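Local atomic coordinates of zinc-finger (Saccharomonospora viridis, PDB entry 3RMQ), a protein that is of unknown function but binds a zinc ion through one histidine and three cysteines and belongs to a zinc-finger family. Residues 32-37 / 60-65. The protein carries 1 engineered substitution. Numbering follows the deposited sequence.
Sequences FTALCG and PVCTIA. With ZN (zinc ion), chain B.
Cys36 and Cys62 reach the same zinc ion from the two segments, two of the four ligands of a zinc-finger site built from three cysteines and one histidine. Cys36 SG binds the metal at 2.4 Å and Cys62 SG at 2.3 Å. His17, through ND1, and Cys59 complete the set; Cys59, just ahead of helix 60-69, and Cys62, in its first turn, make a CxxC pair. The two sulfurs sit 3.7 Å apart, SG to SG; both probably bind as thiolates, whose mutual repulsion the zinc charge would offset.

Each cysteine gets there by a different turn of its side chain. Cys36 is the second of the two central residues of a type I turn from Ala34 to Gly37, closed by Gly37 N to Ala34 O at 2.9 Å, and its SG stands between the backbone N and the carbonyl carbon (chi1 62°). Cys62 SG lies anti to its own carbonyl carbon (chi1 -81°), in front of the turn: the backbone N of Cys36 is 3.6 Å from it, and Ala34 CB lies 3.7 Å from the same sulfur. The zinc thus ties a turn to the first turn of helix 60-69, within the zinc-finger region, with 22 residues, none of them helical, between the two segments.

Away from the metal, carbon contacts join the same two segments. Val61 CG1 is pressed against Cys36 CB at 3.2 Å, tighter than usual for two carbons. One helical turn on from Val61, Ala65 CB meets Leu35 CB at 4.1 Å. Helix 88-97 backs this seam, Arg93 touching Cys36, Leu90 touching Val61 and Val97 touching Ala65, while Tyr7 of strand 7-12 packs on Leu35.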
loop_
_atom_site.group_PDB
_atom_site.type_symbol
_atom_site.label_atom_id
_atom_site.label_comp_id
_atom_site.label_asym_id
_atom_site.label_seq_id
_atom_site.Cartn_x
_atom_site.Cartn_y
_atom_site.Cartn_z
ATOM N N PHE A 32 -4.252 0.471 13.022
ATOM C CA PHE A 32 -4.656 1.533 12.121
ATOM C C PHE A 32 -5.072 0.899 10.816
ATOM O O PHE A 32 -4.778 -0.264 10.570
ATOM C CB PHE A 32 -3.521 2.539 11.904
ATOM C CG PHE A 32 -2.318 1.983 11.132
ATOM C CD1 PHE A 32 -1.306 1.285 11.791
ATOM C CD2 PHE A 32 -2.213 2.165 9.756
ATOM C CE1 PHE A 32 -0.188 0.772 11.077
ATOM C CE2 PHE A 32 -1.118 1.642 9.027
ATOM C CZ PHE A 32 -0.090 0.940 9.696
ATOM N N THR A 33 -5.771 1.650 9.977
ATOM C CA THR A 33 -6.170 1.112 8.700
ATOM C C THR A 33 -5.346 1.839 7.646
ATOM O O THR A 33 -5.321 3.075 7.585
ATOM C CB THR A 33 -7.665 1.349 8.440
ATOM O OG1 THR A 33 -8.420 0.664 9.460
ATOM C CG2 THR A 33 -8.044 0.791 7.086
ATOM N N ALA A 34 -4.673 1.051 6.832
ATOM C CA ALA A 34 -3.818 1.583 5.770
ATOM C C ALA A 34 -4.634 2.041 4.541
ATOM O O ALA A 34 -5.852 1.766 4.416
ATOM C CB ALA A 34 -2.857 0.502 5.357
ATOM N N LEU A 35 -3.977 2.692 3.581
ATOM C CA LEU A 35 -4.701 3.131 2.363
ATOM C C LEU A 35 -5.295 1.920 1.633
ATOM O O LEU A 35 -6.306 2.016 0.929
ATOM C CB LEU A 35 -3.775 3.862 1.375
ATOM C CG LEU A 35 -3.192 5.174 1.804
ATOM C CD1 LEU A 35 -2.481 5.806 0.575
ATOM C CD2 LEU A 35 -4.289 6.062 2.407
ATOM N N CYS A 36 -4.690 0.757 1.806
ATOM C CA CYS A 36 -5.169 -0.426 1.063
ATOM C C CYS A 36 -6.388 -1.024 1.723
ATOM O O CYS A 36 -7.004 -1.981 1.198
ATOM C CB CYS A 36 -4.067 -1.507 0.981
ATOM S SG CYS A 36 -3.564 -2.122 2.598
ATOM N N GLY A 37 -6.740 -0.502 2.895
ATOM C CA GLY A 37 -7.935 -0.993 3.568
ATOM C C GLY A 37 -7.714 -2.049 4.640
ATOM O O GLY A 37 -8.621 -2.367 5.385
ATOM N N PRO A 60 2.101 -3.464 -2.085
ATOM C CA PRO A 60 1.876 -2.976 -3.460
ATOM C C PRO A 60 0.626 -2.117 -3.562
ATOM O O PRO A 60 0.590 -1.144 -4.320
ATOM C CB PRO A 60 1.675 -4.279 -4.271
ATOM C CG PRO A 60 2.463 -5.311 -3.483
ATOM C CD PRO A 60 2.205 -4.929 -2.020
ATOM N N VAL A 61 -0.424 -2.473 -2.819
ATOM C CA VAL A 61 -1.687 -1.738 -2.952
ATOM C C VAL A 61 -1.559 -0.306 -2.411
ATOM O O VAL A 61 -1.958 0.672 -3.064
ATOM C CB VAL A 61 -2.809 -2.493 -2.210
ATOM C CG1 VAL A 61 -4.076 -1.685 -2.245
ATOM C CG2 VAL A 61 -3.004 -3.887 -2.902
ATOM N N CYS A 62 -0.993 -0.186 -1.222
ATOM C CA CYS A 62 -0.745 1.135 -0.639
ATOM C C CYS A 62 0.151 2.003 -1.546
ATOM O O CYS A 62 -0.060 3.217 -1.645
ATOM C CB CYS A 62 -0.048 1.009 0.734
ATOM S SG CYS A 62 -1.150 0.656 2.082
ATOM N N THR A 63 1.172 1.408 -2.149
ATOM C CA THR A 63 2.124 2.180 -2.981
ATOM C C THR A 63 1.391 2.794 -4.185
ATOM O O THR A 63 1.561 3.964 -4.495
ATOM C CB THR A 63 3.305 1.279 -3.491
ATOM O OG1 THR A 63 4.024 0.703 -2.374
ATOM C CG2 THR A 63 4.317 2.119 -4.370
ATOM N N ILE A 64 0.572 1.977 -4.868
ATOM C CA ILE A 64 -0.193 2.428 -6.027
ATOM C C ILE A 64 -1.287 3.410 -5.561
ATOM O O ILE A 64 -1.515 4.430 -6.205
ATOM C CB ILE A 64 -0.852 1.236 -6.770
ATOM C CG1 ILE A 64 0.212 0.308 -7.380
ATOM C CG2 ILE A 64 -1.865 1.719 -7.840
ATOM C CD1 ILE A 64 1.269 1.009 -8.102
ATOM N N ALA A 65 -1.976 3.096 -4.456
ATOM C CA ALA A 65 -3.009 4.019 -3.915
ATOM C C ALA A 65 -2.415 5.406 -3.622
ATOM O O ALA A 65 -3.018 6.431 -3.937
ATOM C CB ALA A 65 -3.657 3.450 -2.699
HETATM ZN ZN ZN B . -1.248 -1.582 2.449
#